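Local coordinates for protein 2-aminomuconate 6-semialdehyde dehydrogenase (Burkholderia cenocepacia, PDB 4U3W) that probably oxidises 2-aminomuconate 6-semialdehyde to 2-aminomuconate with a nicotinamide coenzyme, as a member of the aldehyde dehydrogenase family, at residues A71-A74 / G75-T79; K260-D264 / G265-V269; S490-Y494 / S495-N499. All blocks are in the same frame, centred on the assembly; numbering follows the deposited sequence.

How the contacts relate
All three contacts are local turns where a helix gives way to loop or strand. Contacts 1 and 2 share the bonding pattern of a Schellman motif, with centres about 24 Å apart and no touch. Contact 3 lies about 8 Å from contact 1 between nearest atoms, and its centre is about 17 Å from that of contact 2, which it touches: F493 CE1 comes 3.4 Å from E268 OE1 and equally close to V269 O. Contact 3 holds a magnesium ion; the Q72 side chain is about 13 Å from this ion, and that of V269 about 7 Å from a different magnesium. Contacts 2 and 3 reach the same sheet and border the second subunit.

Contact 1 (A71-A74 / G75-T79); sequences AQKA and GWRDT
Q72, R77 and G75 bury the most surface in this turn, and the carbonyl oxygen of Q72 lies at its middle. Q72 O takes two backbone N-H groups in different ways. R77 N arrives at 3.2 Å in the carbonyl plane of Q72, on a lone pair, whereas G75 N, also 3.2 Å from Q72 O, sits above that plane. W76 N likewise reaches back five residues, to A71 O at 3.3 Å, the donor nearly in line with the C=O bond. The pair W76 N to A71 O and G75 N to Q72 O is the bond pattern of a Schellman motif, and G75 supplies the positive phi (132°) it needs. A side chain here would run into A74 O, which accounts for the glycine.

The Q72 side chain leaves the backbone away from the turn, then bends at chi2 (-71°), which swings the amide back over the following residues. There NE2 reaches the indole of W76 in its plane, 3.6 Å from the edge atom CD1, while OE1 lies 3.8 Å from R77 CB. R77 crosses Q72 at about a right angle, amide and guanidinium planes nearly perpendicular. The guanidinium turns one face, near its rim, to Q72 O and K73 CA. Beyond the turn a type I beta turn runs from W76 to T79, where T79 OG1 bonds W76 O at 2.8 Å.

Q72 NE2 is satisfied by G190 O, just before strand 192-196. A71, Q72 and W76 all rest on C192 of that strand, the indole of W76 also meets the ring of W87 on helix 81-96, and R77 packs on E456 of the second subunit.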
loop_
_atom_site.group_PDB
_atom_site.type_symbol
_atom_site.label_atom_id
_atom_site.label_comp_id
_atom_site.label_asym_id
_atom_site.label_seq_id
_atom_site.Cartn_x
_atom_site.Cartn_y
_atom_site.Cartn_z
ATOM N N ALA A 71 30.118 -15.654 -0.568
ATOM C CA ALA A 71 28.993 -16.054 -1.429
ATOM C C ALA A 71 28.102 -14.865 -1.828
ATOM O O ALA A 71 27.536 -14.818 -2.941
ATOM C CB ALA A 71 28.161 -17.178 -0.713
ATOM N N GLN A 72 27.958 -13.893 -0.932
ATOM C CA GLN A 72 27.317 -12.637 -1.315
ATOM C C GLN A 72 27.970 -12.019 -2.582
ATOM O O GLN A 72 27.312 -11.774 -3.610
ATOM C CB GLN A 72 27.413 -11.626 -0.163
ATOM C CG GLN A 72 26.370 -11.801 0.908
ATOM C CD GLN A 72 24.948 -11.397 0.423
ATOM O OE1 GLN A 72 24.638 -10.230 0.327
ATOM N NE2 GLN A 72 24.090 -12.392 0.157
ATOM N N LYS A 73 29.277 -11.805 -2.512
ATOM C CA LYS A 73 29.983 -11.149 -3.598
ATOM C C LYS A 73 30.133 -12.068 -4.816
ATOM O O LYS A 73 30.286 -11.592 -5.928
ATOM C CB LYS A 73 31.362 -10.662 -3.110
ATOM C CG LYS A 73 31.266 -9.872 -1.809
ATOM C CD LYS A 73 32.619 -9.442 -1.278
ATOM C CE LYS A 73 32.675 -9.632 0.251
ATOM N NZ LYS A 73 34.052 -9.523 0.828
ATOM N N ALA A 74 30.105 -13.382 -4.621
ATOM C CA ALA A 74 30.246 -14.273 -5.765
ATOM C C ALA A 74 28.969 -14.302 -6.607
ATOM O O ALA A 74 28.921 -14.984 -7.636
ATOM C CB ALA A 74 30.604 -15.669 -5.335
ATOM N N GLY A 75 27.936 -13.583 -6.180
ATOM C CA GLY A 75 26.813 -13.378 -7.066
ATOM C C GLY A 75 25.432 -13.635 -6.488
ATOM O O GLY A 75 24.442 -13.297 -7.115
ATOM N N TRP A 76 25.353 -14.231 -5.311
ATOM C CA TRP A 76 24.039 -14.476 -4.700
ATOM C C TRP A 76 23.351 -13.153 -4.432
ATOM O O TRP A 76 22.106 -13.040 -4.500
ATOM C CB TRP A 76 24.161 -15.261 -3.399
ATOM C CG TRP A 76 22.782 -15.550 -2.768
ATOM C CD1 TRP A 76 22.251 -14.961 -1.664
ATOM C CD2 TRP A 76 21.779 -16.464 -3.257
ATOM N NE1 TRP A 76 20.983 -15.473 -1.400
ATOM C CE2 TRP A 76 20.684 -16.415 -2.350
ATOM C CE3 TRP A 76 21.723 -17.361 -4.336
ATOM C CZ2 TRP A 76 19.531 -17.214 -2.503
ATOM C CZ3 TRP A 76 20.571 -18.168 -4.483
ATOM C CH2 TRP A 76 19.495 -18.083 -3.565
ATOM N N ARG A 77 24.175 -12.148 -4.122
ATOM C CA ARG A 77 23.683 -10.790 -3.882
ATOM C C ARG A 77 22.958 -10.213 -5.124
ATOM O O ARG A 77 22.011 -9.427 -4.996
ATOM C CB ARG A 77 24.852 -9.889 -3.470
ATOM C CG ARG A 77 24.507 -8.447 -3.182
ATOM C CD ARG A 77 25.781 -7.642 -3.023
ATOM N NE ARG A 77 26.623 -7.697 -4.224
ATOM C CZ ARG A 77 27.920 -7.373 -4.266
ATOM N NH1 ARG A 77 28.548 -6.965 -3.171
ATOM N NH2 ARG A 77 28.594 -7.457 -5.409
ATOM N N ASP A 78 23.381 -10.622 -6.317
ATOM C CA ASP A 78 22.806 -10.070 -7.516
ATOM C C ASP A 78 21.676 -10.932 -8.161
ATOM O O ASP A 78 21.193 -10.611 -9.262
ATOM C CB ASP A 78 23.911 -9.830 -8.531
ATOM C CG ASP A 78 24.993 -8.866 -8.014
ATOM O OD1 ASP A 78 24.659 -7.819 -7.395
ATOM O OD2 ASP A 78 26.181 -9.179 -8.237
ATOM N N THR A 79 21.235 -11.997 -7.502
ATOM C CA THR A 79 20.092 -12.757 -8.047
ATOM C C THR A 79 18.830 -11.875 -8.156
ATOM O O THR A 79 18.658 -10.946 -7.372
ATOM C CB THR A 79 19.782 -13.999 -7.198
ATOM O OG1 THR A 79 19.692 -13.656 -5.805
ATOM C CG2 THR A 79 20.906 -15.055 -7.344
#

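Contact 2 (K260-D264 / G265-V269); sequences KAVAD and GVKEV
V262 O and A263 O receive the backbone of 265-267 as the chain leaves the helical turn. V266 N donates to A263 O at 3.0 Å, from well above the carbonyl plane, and K267 N makes a long, weak but nearly straight bond to V262 O (3.4 Å). These two bonds, with V266 in the left-handed helical region (phi and psi both 50°), have the pattern of a Schellman motif. A weak bond from G265 N also reaches V262 O, and a water accepts from G265 N at 3.1 Å while donating to A261 O.

Apolar contact flanks the motif. V262 and K267 meet CB to CB at 3.6 Å, and the K267 chain, bent at chi2 (-55°), lays CG alongside V262 CB before running off to bond the carbonyl oxygens of P241 and I243 through NZ. The CG2 branch of V262 touches V269 CG1 at 3.7 Å and so ties the turn to the strand that follows. Next door, E268 OE1 accepts from V269 N with its anti lone pair.

At the subunit interface D264 pairs in a salt bridge with K260 of the second subunit, and K260 pairs likewise with D264 of the second subunit. The turn links helix 252-261 to strand 268-272 in a beta-alpha-beta unit whose first strand, 245-249, meets V262 through I246.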
loop_
_atom_site.group_PDB
_atom_site.type_symbol
_atom_site.label_atom_id
_atom_site.label_comp_id
_atom_site.label_asym_id
_atom_site.label_seq_id
_atom_site.Cartn_x
_atom_site.Cartn_y
_atom_site.Cartn_z
ATOM N N LYS A 260 23.013 -7.383 23.801
ATOM C CA LYS A 260 24.309 -6.863 24.239
ATOM C C LYS A 260 25.466 -7.318 23.309
ATOM O O LYS A 260 26.353 -6.523 22.997
ATOM C CB LYS A 260 24.607 -7.301 25.687
ATOM C CG LYS A 260 23.496 -6.936 26.670
ATOM C CD LYS A 260 23.753 -7.468 28.101
ATOM C CE LYS A 260 22.532 -7.197 28.984
ATOM N NZ LYS A 260 22.610 -7.885 30.333
ATOM N N ALA A 261 25.419 -8.582 22.877
ATOM C CA ALA A 261 26.486 -9.210 22.088
ATOM C C ALA A 261 26.654 -8.540 20.706
ATOM O O ALA A 261 27.781 -8.360 20.239
ATOM C CB ALA A 261 26.207 -10.693 21.921
ATOM N N VAL A 262 25.537 -8.153 20.080
ATOM C CA VAL A 262 25.591 -7.459 18.790
ATOM C C VAL A 262 25.757 -5.932 18.901
ATOM O O VAL A 262 25.948 -5.234 17.879
ATOM C CB VAL A 262 24.303 -7.718 17.948
ATOM C CG1 VAL A 262 23.983 -9.216 17.885
ATOM C CG2 VAL A 262 23.114 -6.922 18.515
ATOM N N ALA A 263 25.693 -5.400 20.121
ATOM C CA ALA A 263 25.695 -3.942 20.310
ATOM C C ALA A 263 26.905 -3.219 19.669
ATOM O O ALA A 263 26.734 -2.198 19.016
ATOM C CB ALA A 263 25.612 -3.605 21.773
ATOM N N ASP A 264 28.116 -3.742 19.845
ATOM C CA ASP A 264 29.300 -3.046 19.305
ATOM C C ASP A 264 29.272 -2.863 17.787
ATOM O O ASP A 264 29.781 -1.863 17.270
ATOM C CB ASP A 264 30.587 -3.786 19.700
ATOM C CG ASP A 264 30.976 -3.540 21.138
ATOM O OD1 ASP A 264 30.505 -2.534 21.711
ATOM O OD2 ASP A 264 31.760 -4.344 21.689
ATOM N N GLY A 265 28.657 -3.813 17.088
ATOM C CA GLY A 265 28.480 -3.726 15.647
ATOM C C GLY A 265 27.140 -3.116 15.197
ATOM O O GLY A 265 26.953 -2.864 14.011
ATOM N N VAL A 266 26.268 -2.782 16.146
ATOM C CA VAL A 266 24.942 -2.245 15.844
ATOM C C VAL A 266 24.246 -3.141 14.807
ATOM O O VAL A 266 23.724 -2.674 13.802
ATOM C CB VAL A 266 24.991 -0.759 15.313
ATOM C CG1 VAL A 266 23.621 -0.088 15.555
ATOM C CG2 VAL A 266 26.094 0.044 15.979
ATOM N N LYS A 267 24.246 -4.435 15.072
ATOM C CA LYS A 267 23.639 -5.381 14.150
ATOM C C LYS A 267 22.144 -5.277 14.246
ATOM O O LYS A 267 21.591 -5.044 15.325
ATOM C CB LYS A 267 24.061 -6.826 14.444
ATOM C CG LYS A 267 25.591 -6.992 14.515
ATOM C CD LYS A 267 26.289 -6.475 13.246
ATOM C CE LYS A 267 27.800 -6.786 13.256
ATOM N NZ LYS A 267 28.476 -6.370 11.972
ATOM N N GLU A 268 21.473 -5.508 13.131
ATOM C CA GLU A 268 20.025 -5.677 13.217
ATOM C C GLU A 268 19.665 -6.896 14.051
ATOM O O GLU A 268 20.427 -7.874 14.137
ATOM C CB GLU A 268 19.417 -5.799 11.823
ATOM C CG GLU A 268 18.938 -4.472 11.284
ATOM C CD GLU A 268 17.621 -4.093 11.953
ATOM O OE1 GLU A 268 17.327 -4.678 13.033
ATOM O OE2 GLU A 268 16.888 -3.250 11.404
ATOM N N VAL A 269 18.519 -6.809 14.708
ATOM C CA VAL A 269 17.999 -7.895 15.516
ATOM C C VAL A 269 16.498 -8.054 15.298
ATOM O O VAL A 269 15.768 -7.061 15.195
ATOM C CB VAL A 269 18.256 -7.671 17.038
ATOM C CG1 VAL A 269 19.723 -7.993 17.431
ATOM C CG2 VAL A 269 17.906 -6.246 17.427
HETATM O O HOH W 1 28.751 -6.733 18.017
#

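Contact 3 (S490-Y494 / S495-N499); sequences SLDFY and SELTN. With MG (magnesium ion), chain E.
D492 and S495 face each other across the junction where helix 487-493 passes through Y494 into strand 495-503, a strand of the intersubunit sheet in this aldehyde dehydrogenase fold, and together they hold a magnesium ion.

Metal coordination joins the two segments. The carbonyl oxygens D492 O and S495 O, 2.9 Å apart, both point at the metal, at 2.3 and 2.0 Å respectively. Two waters complete the ligands seen here. One donates to F493 O; the other donates to E496 OE1 and accepts from L497 N, so the helix end and the strand position the waters around the ion.

Hydrogen bonds close the turn. S495 N makes a weak bond to D492 O, which thus serves both the metal and the backbone. S495 OG, held beside its own backbone N (chi1 -68°), lies 3.1 Å from L491 O, though its proton has another acceptor within reach.

Salt bridges tie the junction to its surroundings. D492 OD1 forms one with R160 of strand 153-169, the antiparallel neighbour of strand 495-503, and OD2 forms one with R488 of the second subunit. E496 OE1 is paired with R484 of that same neighbouring subunit.

Within 490-494 two rings pack together: F493 presents an edge to Y494, its CD2 over the centre of the phenol ring, 3.6 Å above its plane. Across the junction L497 meets D492 at a slant in van der Waals contact, its methyl CD1 3.9 Å from the carboxylate oxygen D492 OD1 and 4.0 Å from the magnesium ion.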
loop_
_atom_site.group_PDB
_atom_site.type_symbol
_atom_site.label_atom_id
_atom_site.label_comp_id
_atom_site.label_asym_id
_atom_site.label_seq_id
_atom_site.Cartn_x
_atom_site.Cartn_y
_atom_site.Cartn_z
ATOM N N SER A 490 8.788 -8.990 7.013
ATOM C CA SER A 490 9.936 -9.852 6.704
ATOM C C SER A 490 10.714 -9.284 5.499
ATOM O O SER A 490 11.954 -9.217 5.507
ATOM C CB SER A 490 9.478 -11.293 6.464
ATOM O OG SER A 490 9.049 -11.901 7.685
ATOM N N LEU A 491 9.987 -8.835 4.486
ATOM C CA LEU A 491 10.611 -8.207 3.335
ATOM C C LEU A 491 11.548 -7.043 3.782
ATOM O O LEU A 491 12.678 -6.917 3.283
ATOM C CB LEU A 491 9.539 -7.653 2.394
ATOM C CG LEU A 491 8.630 -8.681 1.675
ATOM C CD1 LEU A 491 7.797 -8.018 0.535
ATOM C CD2 LEU A 491 9.308 -9.987 1.211
ATOM N N ASP A 492 11.054 -6.200 4.697
ATOM C CA ASP A 492 11.810 -5.043 5.157
ATOM C C ASP A 492 12.906 -5.457 6.139
ATOM O O ASP A 492 14.014 -4.913 6.059
ATOM C CB ASP A 492 10.910 -3.992 5.825
ATOM C CG ASP A 492 10.051 -3.245 4.825
ATOM O OD1 ASP A 492 10.353 -3.291 3.601
ATOM O OD2 ASP A 492 9.090 -2.607 5.284
ATOM N N PHE A 493 12.634 -6.424 7.024
ATOM C CA PHE A 493 13.665 -6.748 8.000
ATOM C C PHE A 493 14.912 -7.349 7.341
ATOM O O PHE A 493 16.035 -6.987 7.686
ATOM C CB PHE A 493 13.216 -7.728 9.065
ATOM C CG PHE A 493 14.333 -8.103 9.976
ATOM C CD1 PHE A 493 14.777 -7.193 10.932
ATOM C CD2 PHE A 493 15.000 -9.331 9.855
ATOM C CE1 PHE A 493 15.866 -7.506 11.793
ATOM C CE2 PHE A 493 16.089 -9.658 10.693
ATOM C CZ PHE A 493 16.518 -8.747 11.673
ATOM N N TYR A 494 14.708 -8.307 6.453
ATOM C CA TYR A 494 15.818 -9.010 5.841
ATOM C C TYR A 494 16.466 -8.241 4.669
ATOM O O TYR A 494 17.243 -8.844 3.910
ATOM C CB TYR A 494 15.361 -10.394 5.375
ATOM C CG TYR A 494 14.995 -11.296 6.551
ATOM C CD1 TYR A 494 15.986 -11.990 7.273
ATOM C CD2 TYR A 494 13.665 -11.434 6.954
ATOM C CE1 TYR A 494 15.650 -12.796 8.365
ATOM C CE2 TYR A 494 13.312 -12.238 8.029
ATOM C CZ TYR A 494 14.291 -12.924 8.728
ATOM O OH TYR A 494 13.925 -13.703 9.790
ATOM N N SER A 495 16.127 -6.949 4.523
ATOM C CA SER A 495 16.703 -6.062 3.503
ATOM C C SER A 495 17.210 -4.737 4.078
ATOM O O SER A 495 16.635 -4.235 5.051
ATOM C CB SER A 495 15.668 -5.713 2.415
ATOM O OG SER A 495 15.349 -6.844 1.657
ATOM N N GLU A 496 18.204 -4.131 3.420
ATOM C CA GLU A 496 18.470 -2.714 3.691
ATOM C C GLU A 496 17.630 -1.892 2.684
ATOM O O GLU A 496 17.708 -2.142 1.479
ATOM C CB GLU A 496 19.961 -2.341 3.566
ATOM C CG GLU A 496 20.842 -2.595 4.875
ATOM C CD GLU A 496 20.422 -1.814 6.186
ATOM O OE1 GLU A 496 19.599 -0.901 6.176
ATOM O OE2 GLU A 496 20.947 -2.144 7.261
ATOM N N LEU A 497 16.819 -0.962 3.195
ATOM C CA LEU A 497 16.075 -0.007 2.360
ATOM C C LEU A 497 17.021 1.110 1.959
ATOM O O LEU A 497 17.711 1.659 2.830
ATOM C CB LEU A 497 14.907 0.611 3.108
ATOM C CG LEU A 497 13.624 -0.197 3.125
ATOM C CD1 LEU A 497 13.888 -1.595 3.695
ATOM C CD2 LEU A 497 12.515 0.564 3.891
ATOM N N THR A 498 17.016 1.469 0.682
ATOM C CA THR A 498 17.731 2.656 0.250
ATOM C C THR A 498 16.756 3.571 -0.475
ATOM O O THR A 498 16.056 3.122 -1.373
ATOM C CB THR A 498 18.923 2.334 -0.696
ATOM O OG1 THR A 498 19.858 1.492 -0.020
ATOM C CG2 THR A 498 19.666 3.689 -1.180
ATOM N N ASN A 499 16.673 4.811 -0.033
ATOM C CA ASN A 499 15.943 5.825 -0.777
ATOM C C ASN A 499 16.908 6.481 -1.791
ATOM O O ASN A 499 17.944 7.022 -1.386
ATOM C CB ASN A 499 15.339 6.860 0.172
ATOM C CG ASN A 499 14.424 7.853 -0.555
ATOM O OD1 ASN A 499 13.426 7.464 -1.168
ATOM N ND2 ASN A 499 14.774 9.132 -0.506
HETATM MG MG MG E . 15.750 -3.513 6.684
HETATM O O HOH W 2 16.405 -4.470 8.637
HETATM O O HOH W 3 16.918 -1.298 6.287
#